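Local coordinates for protein-glutamine deamidase Cif (Burkholderia pseudomallei, PDB 3GQM) that catalyses the side-chain deamidation of host NEDD8, which abolishes the activity of cullin-RING ubiquitin ligases and so inhibits the host cell cycle, at residues His28-Arg33 with Pro166-Gly171; Ser48-Met53 with Ala98-Val103; Asp59-Ala64 with Met115-Val120; Ser134-Val139 with Glu208-Leu213; Pro172-Ile177 with Ser201-Leu206. All coordinates share one frame; numbering follows the deposited sequence.

How the interactions relate
Helix 29-42 begins interaction 1, which closes across 132 intervening residues in the loop that follows strand 159-165. Interactions 2 and 3 both fall within that span and cross each other, 48-53 and 59-64 finding their partners in that order at 98-103 and 115-120; they touch where Val52 and Met53 pack on Leu62, joining the N-terminal helices to helix 104-116. Interaction 4 crosses interaction 1, because 134-139 lies inside its span and 208-213 beyond it. Interaction 5 is contained within interaction 4 along the chain. It packs on interaction 4 through Leu206 against Phe135 and on interaction 1 through Tyr176, so these three meet beside edge strand 176-178.

Interaction 1: His28-Arg33 with Pro166-Gly171; sequences HRVTLR and PALTQG
Arg29, in the first turn of helix 29-42, reaches along the loop that follows strand 159-165. Its CB faces the loop and lies 4.4 Å from Leu168 CD1. CG is anti to the backbone N (chi1 179°), which starts the chain toward the loop. Arg29 CD follows, 4.3 Å from Pro166 CB, and also runs close to the carbonyl of Ala167. A bend at chi3 (-57°) then turns the guanidinium. At the tip, Arg29 NH1 is 3.8 Å from Ala167 O, too long for a hydrogen bond, and its polar partner is instead Asn147 OD1, weakly bound. The same Asn147 oxygen accepts from Ala167 N, so one amide serves both the arginine and the loop backbone.

One residue on, Val30 supplies the apolar part. Its CG2, anti to the carbonyl carbon, meets Leu168 between the two branches, 3.7 Å from Leu168 CD2 and equally near CD1, and the two side chains cross at roughly a right angle. A turn further along the helix, Arg33 extends its aliphatic part past the proline ring, with Arg33 CD 4.2 Å from Pro166 CG. Its charged end is bound elsewhere, in a salt bridge to Asp164, a hydrogen bond to Gly200 O and a cation-pi contact with Tyr176.

From Leu168 to Gly171 the loop reverses through a type II beta turn. The arrangement is that of an N-terminal helix packed against the long hairpin connection between two neighbouring antiparallel strands, 159-165 and 176-178, of the central sheet.

Interaction 2: Ser48-Met53 with Ala98-Val103; sequences SSNRVM and ALMTPV
The side-chain amide of Asn50 pairs with both backbone polar groups of one residue, Met100. Met100 N donates to Asn50 OD1 over 3.0 Å, almost straight at 172°, although the donor stands above the carbonyl plane of the amide. In return Asn50 ND2 donates to Met100 O at 2.9 Å, in the plane of that carbonyl and on a lone pair. The amide thus grips the extended backbone much as a neighbouring strand would. Asn50 ND2 has a further acceptor in Leu44 O.

CG of Asn50 is anti to its backbone N (chi1 -169°), which carries the amide outward from the helix. Leu99 packs against its base, with Leu99 CD1 3.7 Å from Asn50 CB. The other branch of Leu99 lies over one face of the Arg51 guanidinium, CD2 being 4.1 Å from Arg51 NH1. Ala98 O sits near the guanidinium edge. The charge of Arg51 is met by a salt bridge from NH2 to Glu47 OE2, and NH2 also donates to Phe97 O.

Helix 47-53 is thereby joined to the extended segment leading into helix 104-116, while the chain of Arg51 also rests on Ile70 and Ile74 of helix 67-80.

Interaction 3: Asp59-Ala64 with Met115-Val120; sequences DTLLIA and MTEKDV
The short 3-10 turn 62-64 comes up beside the chain just where it leaves helix 104-116, with the closest alpha carbons, Leu61 CA and Val120 CA, 7.0 Å apart. Glu117, the first residue past the helical conformation, bridges the gap. Its CG is anti to the carbonyl carbon (chi1 -78°) and the chain beyond is extended, so the carboxylate arrives at the amino end of the turn. There Glu117 OE1 accepts from Leu62 N at 2.8 Å, through the lone pair on the side of the other oxygen. A water also donates to Glu117 OE1 and accepts from Ile63 N, 2.8 Å from that nitrogen, so OE1 serves two successive N-H groups, one through water. OE2 is held by a salt bridge to Lys113 and by Ile122 N, surroundings that would favour the ionised carboxylate.

Leu61 runs past Glu117 in the opposite direction. Its CD2 lies against the glutamate chain, 3.6 Å from Glu117 CD, while its other methyl, CD1, is 3.8 Å from Asp119 O.

Thus a buried glutamate just past a helix end binds the first N-H groups of a 3-10 turn, tying the loop between helices 47-53 and 67-80 to the C-terminal end of helix 104-116. That helix begins with the inferred active-site residue Cys104, an arrangement consistent with papain-like enzymes, but this contact lies at its far end, away from the site.

Interaction 4: Ser134-Val139 with Glu208-Leu213; sequences SFAEHV and ELNQLL
Hydrogen bonding is concentrated at the start of helix 135-139. Ser134, at the N-cap, accepts from Glu137 N through OG at 2.9 Å. A second N-H of the first turn is taken by the other helix: Ala136 N donates to Asn210 OD1 over 2.8 Å, from well above the plane of the amide carbonyl (47° out). Asn210 CG is anti to its backbone N, which sends the amide across to the helix start. The same oxygen also comes within 3.2 Å of Ala136 CB, so the fit is snug.

Apolar contact centres on Phe135, whose ring is directed from its helix toward helix 206-212 and the sheet. Leu213 CD2 lies over one face in a CH-pi contact, 4.0 Å from the ring centroid. Val139 CG2, from the ring's own helix, is over the opposite face, offset toward the rim. Leu209 adds its CB, 3.9 Å from Phe135 CE2.

The two short helical segments approach to 9.4 Å between axes, at 127° between their directions. Phe135, Leu209 and Leu213 all reach Ile163 of strand 159-165, so the pair is laid on the central sheet, with helix 222-233 packed against Leu209 and Leu212.

Interaction 5: Pro172-Ile177 with Ser201-Leu206; sequences PRTAYI and SDPVSL
Strand 176-178 forms one edge of the central antiparallel sheet of a fold grouped with the papain-like peptidases, and the segment between helices 192-199 and 206-212 crosses the strand and the residues leading into it obliquely, their directions 117° apart. The main direct link is Val204 N to Ala175 O, a bond of 2.7 Å with the donor in the carbonyl plane. Water fills in for strand pairing on both sides of it. One water accepts from Ala175 N and donates to Val204 O, 2.6 Å away; another joins Ile177 N to Asp202 O in the same way.

Side chains close the contact from several directions. Leu206, with an unusual chi2 of 129°, brings CD1 to 3.1 Å from Arg173 O, a tight approach, while the Arg173 guanidinium is held by Lys146 O and Asp143 O. Thr174 and Pro203 lie side by side, with Thr174 CG2 3.7 Å from Pro203 CB. Tyr176 turns its ring edge to the backbone, CE1 being 3.4 Å from Ser201 O. Ile177 CG1 meets Val204 CG2 at 3.8 Å. The Ile177 side chain lies about 4 Å from that of Gln179, an inferred active-site residue, so this packing borders the probable catalytic centre. Beside the hydrogen bond from Val204 N, Ala175 O also receives a CA-H...O contact from Pro203 CA at 3.3 Å.

Interaction 1: His28-Arg33 with Pro166-Gly171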
# COMPACT_ATOMS: atom_id res chain seq x y z
N HIS A 28 7.57 19.73 -10.87
CA HIS A 28 6.23 19.58 -10.24
C HIS A 28 5.78 18.15 -10.38
O HIS A 28 4.60 17.86 -10.63
CB HIS A 28 5.21 20.52 -10.92
CG HIS A 28 5.82 21.46 -11.91
ND1 HIS A 28 5.80 22.83 -11.74
CD2 HIS A 28 6.46 21.24 -13.08
CE1 HIS A 28 6.42 23.41 -12.76
NE2 HIS A 28 6.83 22.46 -13.58
N ARG A 29 6.72 17.24 -10.25
CA ARG A 29 6.40 15.84 -10.02
C ARG A 29 5.40 15.67 -8.87
O ARG A 29 4.56 14.78 -8.93
CB ARG A 29 7.68 15.05 -9.74
CG ARG A 29 7.45 13.56 -9.45
CD ARG A 29 8.71 12.74 -9.73
NE ARG A 29 9.15 12.94 -11.11
CZ ARG A 29 10.29 12.45 -11.62
NH1 ARG A 29 11.12 11.75 -10.85
NH2 ARG A 29 10.59 12.67 -12.90
N VAL A 30 5.46 16.50 -7.84
CA VAL A 30 4.54 16.29 -6.71
C VAL A 30 3.08 16.52 -7.11
O VAL A 30 2.19 15.74 -6.77
CB VAL A 30 4.88 17.12 -5.47
CG1 VAL A 30 3.76 16.95 -4.41
CG2 VAL A 30 6.22 16.70 -4.89
N THR A 31 2.86 17.62 -7.84
CA THR A 31 1.55 17.96 -8.35
C THR A 31 1.02 16.87 -9.30
O THR A 31 -0.15 16.50 -9.24
CB THR A 31 1.65 19.33 -9.11
OG1 THR A 31 2.06 20.34 -8.17
CG2 THR A 31 0.31 19.68 -9.71
N LEU A 32 1.88 16.35 -10.17
CA LEU A 32 1.43 15.31 -11.11
C LEU A 32 1.10 13.98 -10.39
O LEU A 32 0.13 13.31 -10.71
CB LEU A 32 2.53 15.04 -12.14
CG LEU A 32 2.83 16.19 -13.14
CD1 LEU A 32 4.08 15.86 -13.92
CD2 LEU A 32 1.66 16.39 -14.04
N ARG A 33 1.98 13.61 -9.47
CA ARG A 33 1.82 12.43 -8.60
C ARG A 33 0.43 12.51 -7.99
O ARG A 33 -0.40 11.57 -8.09
CB ARG A 33 2.92 12.47 -7.52
CG ARG A 33 2.96 11.28 -6.59
CD ARG A 33 4.09 11.39 -5.52
NE ARG A 33 3.88 10.29 -4.56
CZ ARG A 33 3.01 10.30 -3.57
NH1 ARG A 33 2.29 11.40 -3.29
NH2 ARG A 33 2.90 9.23 -2.78
N PRO A 166 9.84 9.84 -3.96
CA PRO A 166 10.15 10.32 -5.31
C PRO A 166 11.36 11.22 -5.28
O PRO A 166 11.59 11.88 -4.26
CB PRO A 166 8.92 11.14 -5.71
CG PRO A 166 8.19 11.46 -4.43
CD PRO A 166 8.68 10.51 -3.35
N ALA A 167 12.13 11.28 -6.36
CA ALA A 167 13.19 12.31 -6.42
C ALA A 167 12.57 13.68 -6.76
O ALA A 167 11.76 13.81 -7.69
CB ALA A 167 14.29 11.93 -7.38
N LEU A 168 12.88 14.67 -5.93
CA LEU A 168 12.41 16.06 -6.10
C LEU A 168 13.57 17.03 -6.38
O LEU A 168 14.50 17.17 -5.56
CB LEU A 168 11.58 16.52 -4.89
CG LEU A 168 10.06 16.32 -4.88
CD1 LEU A 168 9.51 15.16 -5.74
CD2 LEU A 168 9.59 16.17 -3.43
N THR A 169 13.51 17.68 -7.55
CA THR A 169 14.57 18.59 -8.05
C THR A 169 14.87 19.74 -7.08
O THR A 169 13.96 20.46 -6.65
CB THR A 169 14.21 19.15 -9.43
OG1 THR A 169 13.69 18.09 -10.24
CG2 THR A 169 15.44 19.76 -10.11
N GLN A 170 16.15 19.90 -6.73
CA GLN A 170 16.61 20.91 -5.75
C GLN A 170 15.71 20.94 -4.51
O GLN A 170 15.63 21.98 -3.81
CB GLN A 170 16.69 22.32 -6.35
CG GLN A 170 17.11 22.42 -7.79
CD GLN A 170 17.08 23.85 -8.27
OE1 GLN A 170 17.77 24.71 -7.72
NE2 GLN A 170 16.25 24.12 -9.27
N GLY A 171 15.03 19.83 -4.26
CA GLY A 171 14.22 19.67 -3.05
C GLY A 171 14.80 18.59 -2.15
O GLY A 171 15.67 17.80 -2.58

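Interaction 2: Ser48-Met53 with Ala98-Val103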
# COMPACT_ATOMS: atom_id res chain seq x y z
N SER A 48 -14.04 -2.83 -14.11
CA SER A 48 -12.83 -3.31 -14.74
C SER A 48 -11.58 -2.76 -14.04
O SER A 48 -10.66 -3.51 -13.74
CB SER A 48 -12.87 -2.99 -16.23
OG SER A 48 -14.05 -3.57 -16.81
N SER A 49 -11.58 -1.48 -13.73
CA SER A 49 -10.45 -0.86 -13.00
C SER A 49 -10.25 -1.55 -11.63
O SER A 49 -9.14 -1.98 -11.32
CB SER A 49 -10.69 0.65 -12.82
OG SER A 49 -10.51 1.30 -14.07
N ASN A 50 -11.33 -1.65 -10.86
CA ASN A 50 -11.29 -2.28 -9.54
C ASN A 50 -10.67 -3.69 -9.55
O ASN A 50 -9.75 -3.98 -8.79
CB ASN A 50 -12.68 -2.26 -8.89
CG ASN A 50 -12.67 -2.66 -7.43
OD1 ASN A 50 -12.60 -3.84 -7.11
ND2 ASN A 50 -12.77 -1.69 -6.53
N ARG A 51 -11.17 -4.57 -10.41
CA ARG A 51 -10.67 -5.96 -10.52
C ARG A 51 -9.23 -6.09 -11.00
O ARG A 51 -8.46 -6.96 -10.55
CB ARG A 51 -11.57 -6.78 -11.45
CG ARG A 51 -12.98 -6.91 -10.92
CD ARG A 51 -13.57 -8.26 -11.27
NE ARG A 51 -15.01 -8.14 -11.50
CZ ARG A 51 -15.93 -8.04 -10.54
NH1 ARG A 51 -15.57 -8.07 -9.26
NH2 ARG A 51 -17.21 -7.92 -10.87
N VAL A 52 -8.85 -5.23 -11.94
CA VAL A 52 -7.47 -5.19 -12.41
C VAL A 52 -6.51 -4.66 -11.30
O VAL A 52 -5.43 -5.18 -11.12
CB VAL A 52 -7.35 -4.42 -13.75
CG1 VAL A 52 -5.92 -4.02 -14.04
CG2 VAL A 52 -7.92 -5.30 -14.93
N MET A 53 -6.95 -3.67 -10.55
CA MET A 53 -6.13 -3.08 -9.46
C MET A 53 -5.95 -4.07 -8.28
O MET A 53 -4.83 -4.36 -7.88
CB MET A 53 -6.77 -1.76 -8.97
CG MET A 53 -5.84 -0.81 -8.24
SD MET A 53 -4.31 -0.52 -9.18
CE MET A 53 -3.12 -0.80 -7.87
N ALA A 98 -18.77 -8.26 -5.94
CA ALA A 98 -18.76 -6.88 -5.45
C ALA A 98 -17.40 -6.25 -5.64
O ALA A 98 -16.39 -6.92 -5.77
CB ALA A 98 -19.19 -6.80 -3.98
N LEU A 99 -17.37 -4.93 -5.71
CA LEU A 99 -16.10 -4.28 -5.92
C LEU A 99 -15.44 -4.20 -4.57
O LEU A 99 -16.10 -4.18 -3.53
CB LEU A 99 -16.27 -2.91 -6.56
CG LEU A 99 -16.91 -2.87 -7.97
CD1 LEU A 99 -16.37 -1.65 -8.67
CD2 LEU A 99 -16.57 -4.13 -8.74
N MET A 100 -14.13 -4.22 -4.56
CA MET A 100 -13.50 -4.30 -3.28
C MET A 100 -12.74 -3.04 -2.89
O MET A 100 -12.30 -2.30 -3.74
CB MET A 100 -12.66 -5.55 -3.19
CG MET A 100 -11.46 -5.60 -4.08
SD MET A 100 -10.74 -7.25 -3.82
CE MET A 100 -10.81 -7.40 -2.02
N THR A 101 -12.65 -2.80 -1.58
CA THR A 101 -11.63 -1.91 -1.06
C THR A 101 -10.66 -2.81 -0.28
O THR A 101 -11.05 -3.59 0.56
CB THR A 101 -12.23 -0.69 -0.27
OG1 THR A 101 -11.27 0.38 -0.21
CG2 THR A 101 -12.76 -1.10 1.10
N PRO A 102 -9.38 -2.76 -0.64
CA PRO A 102 -8.40 -3.78 -0.27
C PRO A 102 -7.85 -3.66 1.18
O PRO A 102 -7.64 -2.55 1.65
CB PRO A 102 -7.26 -3.50 -1.27
CG PRO A 102 -7.35 -2.03 -1.46
CD PRO A 102 -8.81 -1.78 -1.58
N VAL A 103 -7.63 -4.81 1.84
CA VAL A 103 -6.81 -4.91 3.08
C VAL A 103 -5.37 -4.49 2.80
O VAL A 103 -4.97 -4.33 1.63
CB VAL A 103 -6.84 -6.37 3.66
CG1 VAL A 103 -8.24 -6.88 3.66
CG2 VAL A 103 -5.94 -7.33 2.83

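Interaction 3: Asp59-Ala64 with Met115-Val120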
# COMPACT_ATOMS: atom_id res chain seq x y z
N ASP A 59 2.68 -12.79 -9.89
CA ASP A 59 3.77 -13.32 -10.70
C ASP A 59 3.62 -12.89 -12.13
O ASP A 59 4.53 -13.10 -12.89
CB ASP A 59 3.81 -14.87 -10.63
CG ASP A 59 2.49 -15.51 -11.00
OD1 ASP A 59 1.54 -15.42 -10.18
OD2 ASP A 59 2.40 -16.10 -12.08
N THR A 60 2.46 -12.31 -12.47
CA THR A 60 2.06 -11.70 -13.75
C THR A 60 1.99 -10.15 -13.65
O THR A 60 1.73 -9.60 -12.57
CB THR A 60 0.68 -12.20 -14.11
OG1 THR A 60 0.81 -13.46 -14.78
CG2 THR A 60 -0.11 -11.24 -15.05
N LEU A 61 2.21 -9.45 -14.76
CA LEU A 61 2.22 -7.99 -14.79
C LEU A 61 0.86 -7.54 -14.39
O LEU A 61 -0.14 -8.08 -14.90
CB LEU A 61 2.47 -7.44 -16.20
CG LEU A 61 3.91 -7.26 -16.70
CD1 LEU A 61 3.83 -6.76 -18.12
CD2 LEU A 61 4.78 -6.30 -15.82
N LEU A 62 0.80 -6.54 -13.49
CA LEU A 62 -0.49 -5.96 -13.16
C LEU A 62 -1.31 -5.62 -14.41
O LEU A 62 -2.50 -5.96 -14.49
CB LEU A 62 -0.38 -4.74 -12.22
CG LEU A 62 -1.70 -4.20 -11.61
CD1 LEU A 62 -1.40 -3.57 -10.17
CD2 LEU A 62 -2.44 -3.17 -12.47
N ILE A 63 -0.68 -4.96 -15.38
CA ILE A 63 -1.45 -4.42 -16.51
C ILE A 63 -1.78 -5.52 -17.50
O ILE A 63 -2.56 -5.30 -18.39
CB ILE A 63 -0.73 -3.26 -17.26
CG1 ILE A 63 0.67 -3.73 -17.71
CG2 ILE A 63 -0.70 -1.96 -16.38
CD1 ILE A 63 1.34 -2.83 -18.71
N ALA A 64 -1.19 -6.70 -17.35
CA ALA A 64 -1.59 -7.82 -18.19
C ALA A 64 -2.86 -8.50 -17.71
O ALA A 64 -3.32 -9.45 -18.37
CB ALA A 64 -0.47 -8.84 -18.34
N MET A 115 3.50 0.92 -9.41
CA MET A 115 4.55 1.94 -9.47
C MET A 115 5.83 1.47 -10.20
O MET A 115 6.43 2.26 -10.93
CB MET A 115 4.88 2.39 -8.04
CG MET A 115 3.71 3.11 -7.38
SD MET A 115 4.04 3.58 -5.69
CE MET A 115 5.47 4.65 -5.94
N THR A 116 6.22 0.21 -9.98
CA THR A 116 7.55 -0.29 -10.33
C THR A 116 7.61 -1.06 -11.65
O THR A 116 8.68 -1.18 -12.20
CB THR A 116 8.09 -1.26 -9.24
OG1 THR A 116 7.16 -2.32 -9.02
CG2 THR A 116 8.33 -0.51 -7.91
N GLU A 117 6.50 -1.58 -12.15
CA GLU A 117 6.54 -2.50 -13.32
C GLU A 117 6.60 -1.75 -14.65
O GLU A 117 6.05 -0.66 -14.80
CB GLU A 117 5.34 -3.46 -13.35
CG GLU A 117 5.51 -4.61 -12.36
CD GLU A 117 4.31 -5.56 -12.29
OE1 GLU A 117 3.18 -5.21 -12.73
OE2 GLU A 117 4.52 -6.67 -11.74
N LYS A 118 7.25 -2.38 -15.61
CA LYS A 118 7.23 -1.87 -16.97
C LYS A 118 6.74 -3.05 -17.80
O LYS A 118 5.54 -3.20 -18.03
CB LYS A 118 8.65 -1.44 -17.34
CG LYS A 118 8.77 -0.44 -18.44
CD LYS A 118 8.67 -1.05 -19.83
CE LYS A 118 9.50 -0.26 -20.82
NZ LYS A 118 9.79 1.13 -20.32
N ASP A 119 7.67 -3.91 -18.17
CA ASP A 119 7.37 -5.06 -18.99
C ASP A 119 7.84 -6.38 -18.34
O ASP A 119 7.52 -7.46 -18.85
CB ASP A 119 7.90 -4.85 -20.43
CG ASP A 119 9.37 -4.37 -20.48
OD1 ASP A 119 10.08 -4.28 -19.44
OD2 ASP A 119 9.83 -4.09 -21.60
N VAL A 120 8.56 -6.29 -17.22
CA VAL A 120 8.98 -7.47 -16.44
C VAL A 120 8.18 -7.54 -15.11
O VAL A 120 8.31 -6.64 -14.30
CB VAL A 120 10.48 -7.45 -16.11
CG1 VAL A 120 10.91 -8.69 -15.31
CG2 VAL A 120 11.33 -7.35 -17.40
O HOH W 1 1.90 -3.89 -14.87

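Interaction 4: Ser134-Val139 with Glu208-Leu213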
# COMPACT_ATOMS: atom_id res chain seq x y z
N SER A 134 18.53 -0.23 9.77
CA SER A 134 17.72 0.93 10.10
C SER A 134 17.23 1.55 8.76
O SER A 134 17.93 1.47 7.72
CB SER A 134 18.52 1.92 10.93
OG SER A 134 19.06 2.95 10.12
N PHE A 135 16.06 2.16 8.81
CA PHE A 135 15.53 2.86 7.68
C PHE A 135 16.47 4.02 7.24
O PHE A 135 16.69 4.22 6.03
CB PHE A 135 14.11 3.35 8.00
CG PHE A 135 13.43 4.05 6.87
CD1 PHE A 135 13.02 3.36 5.74
CD2 PHE A 135 13.17 5.39 6.93
CE1 PHE A 135 12.38 4.01 4.70
CE2 PHE A 135 12.52 6.04 5.88
CZ PHE A 135 12.14 5.34 4.77
N ALA A 136 17.00 4.78 8.21
CA ALA A 136 17.92 5.87 7.87
C ALA A 136 19.14 5.37 7.13
O ALA A 136 19.57 5.98 6.17
CB ALA A 136 18.34 6.68 9.09
N GLU A 137 19.67 4.23 7.58
CA GLU A 137 20.87 3.66 7.01
C GLU A 137 20.57 3.38 5.56
O GLU A 137 21.31 3.81 4.66
CB GLU A 137 21.24 2.34 7.71
CG GLU A 137 22.59 1.81 7.29
CD GLU A 137 23.01 0.50 7.97
OE1 GLU A 137 22.23 -0.06 8.78
OE2 GLU A 137 24.13 0.03 7.66
N HIS A 138 19.45 2.67 5.34
CA HIS A 138 19.06 2.28 3.99
C HIS A 138 18.81 3.46 3.04
O HIS A 138 19.37 3.50 1.95
CB HIS A 138 17.88 1.32 4.01
CG HIS A 138 17.54 0.81 2.65
ND1 HIS A 138 18.32 -0.11 1.98
CD2 HIS A 138 16.54 1.15 1.80
CE1 HIS A 138 17.80 -0.34 0.79
NE2 HIS A 138 16.72 0.41 0.66
N VAL A 139 18.01 4.43 3.47
CA VAL A 139 17.70 5.61 2.64
C VAL A 139 18.97 6.34 2.25
O VAL A 139 19.11 6.80 1.11
CB VAL A 139 16.69 6.62 3.31
CG1 VAL A 139 16.45 7.86 2.42
CG2 VAL A 139 15.33 5.94 3.59
N GLU A 208 10.84 10.90 11.85
CA GLU A 208 9.87 10.09 12.54
C GLU A 208 9.80 8.67 11.98
O GLU A 208 9.67 7.72 12.75
CB GLU A 208 8.50 10.75 12.49
CG GLU A 208 8.46 12.11 13.15
CD GLU A 208 7.04 12.58 13.33
OE1 GLU A 208 6.64 12.84 14.47
OE2 GLU A 208 6.29 12.64 12.35
N LEU A 209 9.87 8.54 10.65
CA LEU A 209 9.86 7.21 10.02
C LEU A 209 11.03 6.36 10.53
O LEU A 209 10.86 5.17 10.81
CB LEU A 209 9.93 7.28 8.47
CG LEU A 209 8.60 7.54 7.75
CD1 LEU A 209 8.83 7.82 6.27
CD2 LEU A 209 7.66 6.34 7.96
N ASN A 210 12.21 6.98 10.64
CA ASN A 210 13.36 6.26 11.15
C ASN A 210 13.13 5.73 12.58
O ASN A 210 13.49 4.58 12.88
CB ASN A 210 14.62 7.08 11.12
CG ASN A 210 15.81 6.23 11.45
OD1 ASN A 210 16.03 5.18 10.81
ND2 ASN A 210 16.55 6.61 12.52
N GLN A 211 12.48 6.54 13.41
CA GLN A 211 12.14 6.14 14.79
C GLN A 211 11.08 5.06 14.83
O GLN A 211 11.21 4.07 15.60
CB GLN A 211 11.63 7.36 15.60
CG GLN A 211 12.74 8.28 16.04
CD GLN A 211 12.26 9.72 16.35
OE1 GLN A 211 12.80 10.69 15.82
NE2 GLN A 211 11.26 9.85 17.20
N LEU A 212 10.00 5.23 14.05
CA LEU A 212 8.96 4.23 13.94
C LEU A 212 9.54 2.89 13.55
O LEU A 212 9.17 1.86 14.10
CB LEU A 212 7.86 4.64 12.91
CG LEU A 212 6.87 3.55 12.50
CD1 LEU A 212 6.27 2.79 13.74
CD2 LEU A 212 5.70 4.11 11.61
N LEU A 213 10.43 2.91 12.58
CA LEU A 213 10.87 1.70 11.95
C LEU A 213 12.05 1.09 12.72
O LEU A 213 12.64 0.16 12.28
CB LEU A 213 11.21 1.96 10.45
CG LEU A 213 10.15 1.66 9.32
CD1 LEU A 213 8.75 1.77 9.73
CD2 LEU A 213 10.35 2.47 8.00

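Interaction 5: Pro172-Ile177 with Ser201-Leu206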
# COMPACT_ATOMS: atom_id res chain seq x y z
N PRO A 172 14.31 18.52 -0.90
CA PRO A 172 14.79 17.53 0.07
C PRO A 172 14.24 16.14 -0.29
O PRO A 172 13.25 16.07 -1.05
CB PRO A 172 14.20 18.05 1.39
CG PRO A 172 12.91 18.80 0.97
CD PRO A 172 13.01 19.11 -0.51
N ARG A 173 14.89 15.08 0.16
CA ARG A 173 14.34 13.71 0.08
C ARG A 173 13.08 13.72 0.93
O ARG A 173 13.11 14.05 2.12
CB ARG A 173 15.32 12.67 0.65
CG ARG A 173 14.90 11.18 0.61
CD ARG A 173 15.72 10.36 -0.48
NE ARG A 173 14.88 10.14 -1.66
CZ ARG A 173 15.25 9.53 -2.79
NH1 ARG A 173 14.35 9.40 -3.76
NH2 ARG A 173 16.49 9.06 -2.97
N THR A 174 11.97 13.37 0.29
CA THR A 174 10.63 13.55 0.80
C THR A 174 9.97 12.20 0.73
O THR A 174 10.29 11.40 -0.14
CB THR A 174 9.87 14.52 -0.12
OG1 THR A 174 10.63 15.72 -0.21
CG2 THR A 174 8.50 14.86 0.42
N ALA A 175 9.07 11.95 1.68
CA ALA A 175 8.44 10.66 1.84
C ALA A 175 6.95 10.86 1.96
O ALA A 175 6.52 11.77 2.65
CB ALA A 175 8.97 9.96 3.10
N TYR A 176 6.18 9.99 1.32
CA TYR A 176 4.74 9.95 1.46
C TYR A 176 4.32 8.51 1.83
O TYR A 176 5.01 7.55 1.47
CB TYR A 176 4.12 10.31 0.11
CG TYR A 176 4.58 11.66 -0.38
CD1 TYR A 176 3.94 12.83 0.06
CD2 TYR A 176 5.64 11.77 -1.26
CE1 TYR A 176 4.33 14.08 -0.39
CE2 TYR A 176 6.07 13.02 -1.71
CZ TYR A 176 5.39 14.17 -1.28
OH TYR A 176 5.82 15.41 -1.70
N ILE A 177 3.19 8.39 2.53
CA ILE A 177 2.63 7.09 2.89
C ILE A 177 1.51 6.70 1.94
O ILE A 177 0.65 7.51 1.61
CB ILE A 177 2.07 7.07 4.37
CG1 ILE A 177 3.18 7.52 5.36
CG2 ILE A 177 1.41 5.62 4.76
CD1 ILE A 177 4.32 6.49 5.44
N SER A 201 -0.61 13.19 -0.44
CA SER A 201 0.48 14.14 -0.80
C SER A 201 0.97 14.90 0.39
O SER A 201 1.52 15.97 0.25
CB SER A 201 -0.00 15.17 -1.83
OG SER A 201 -0.81 14.54 -2.79
N ASP A 202 0.80 14.32 1.57
CA ASP A 202 1.28 14.91 2.80
C ASP A 202 2.64 14.39 3.15
O ASP A 202 2.74 13.26 3.62
CB ASP A 202 0.32 14.52 3.91
CG ASP A 202 0.50 15.35 5.15
OD1 ASP A 202 1.49 16.16 5.20
OD2 ASP A 202 -0.33 15.18 6.08
N PRO A 203 3.69 15.21 3.01
CA PRO A 203 5.03 14.64 3.27
C PRO A 203 5.17 14.21 4.73
O PRO A 203 4.60 14.86 5.63
CB PRO A 203 6.00 15.78 2.97
CG PRO A 203 5.12 16.96 2.39
CD PRO A 203 3.72 16.68 2.77
N VAL A 204 5.89 13.12 4.94
CA VAL A 204 6.13 12.57 6.26
C VAL A 204 7.61 12.75 6.63
O VAL A 204 8.51 12.75 5.76
CB VAL A 204 5.71 11.06 6.32
CG1 VAL A 204 6.28 10.44 7.54
CG2 VAL A 204 4.20 11.00 6.36
N SER A 205 7.84 12.94 7.92
CA SER A 205 9.19 13.11 8.43
C SER A 205 10.04 11.83 8.26
O SER A 205 9.69 10.80 8.83
CB SER A 205 9.13 13.49 9.92
OG SER A 205 10.44 13.43 10.44
N LEU A 206 11.15 11.90 7.53
CA LEU A 206 12.09 10.75 7.47
C LEU A 206 12.63 10.40 8.86
O LEU A 206 12.88 9.22 9.18
CB LEU A 206 13.20 10.96 6.44
CG LEU A 206 12.59 10.61 5.07
CD1 LEU A 206 12.84 11.71 4.07
CD2 LEU A 206 13.09 9.27 4.58
O HOH W 2 9.13 14.05 3.65
O HOH W 3 1.69 10.76 3.14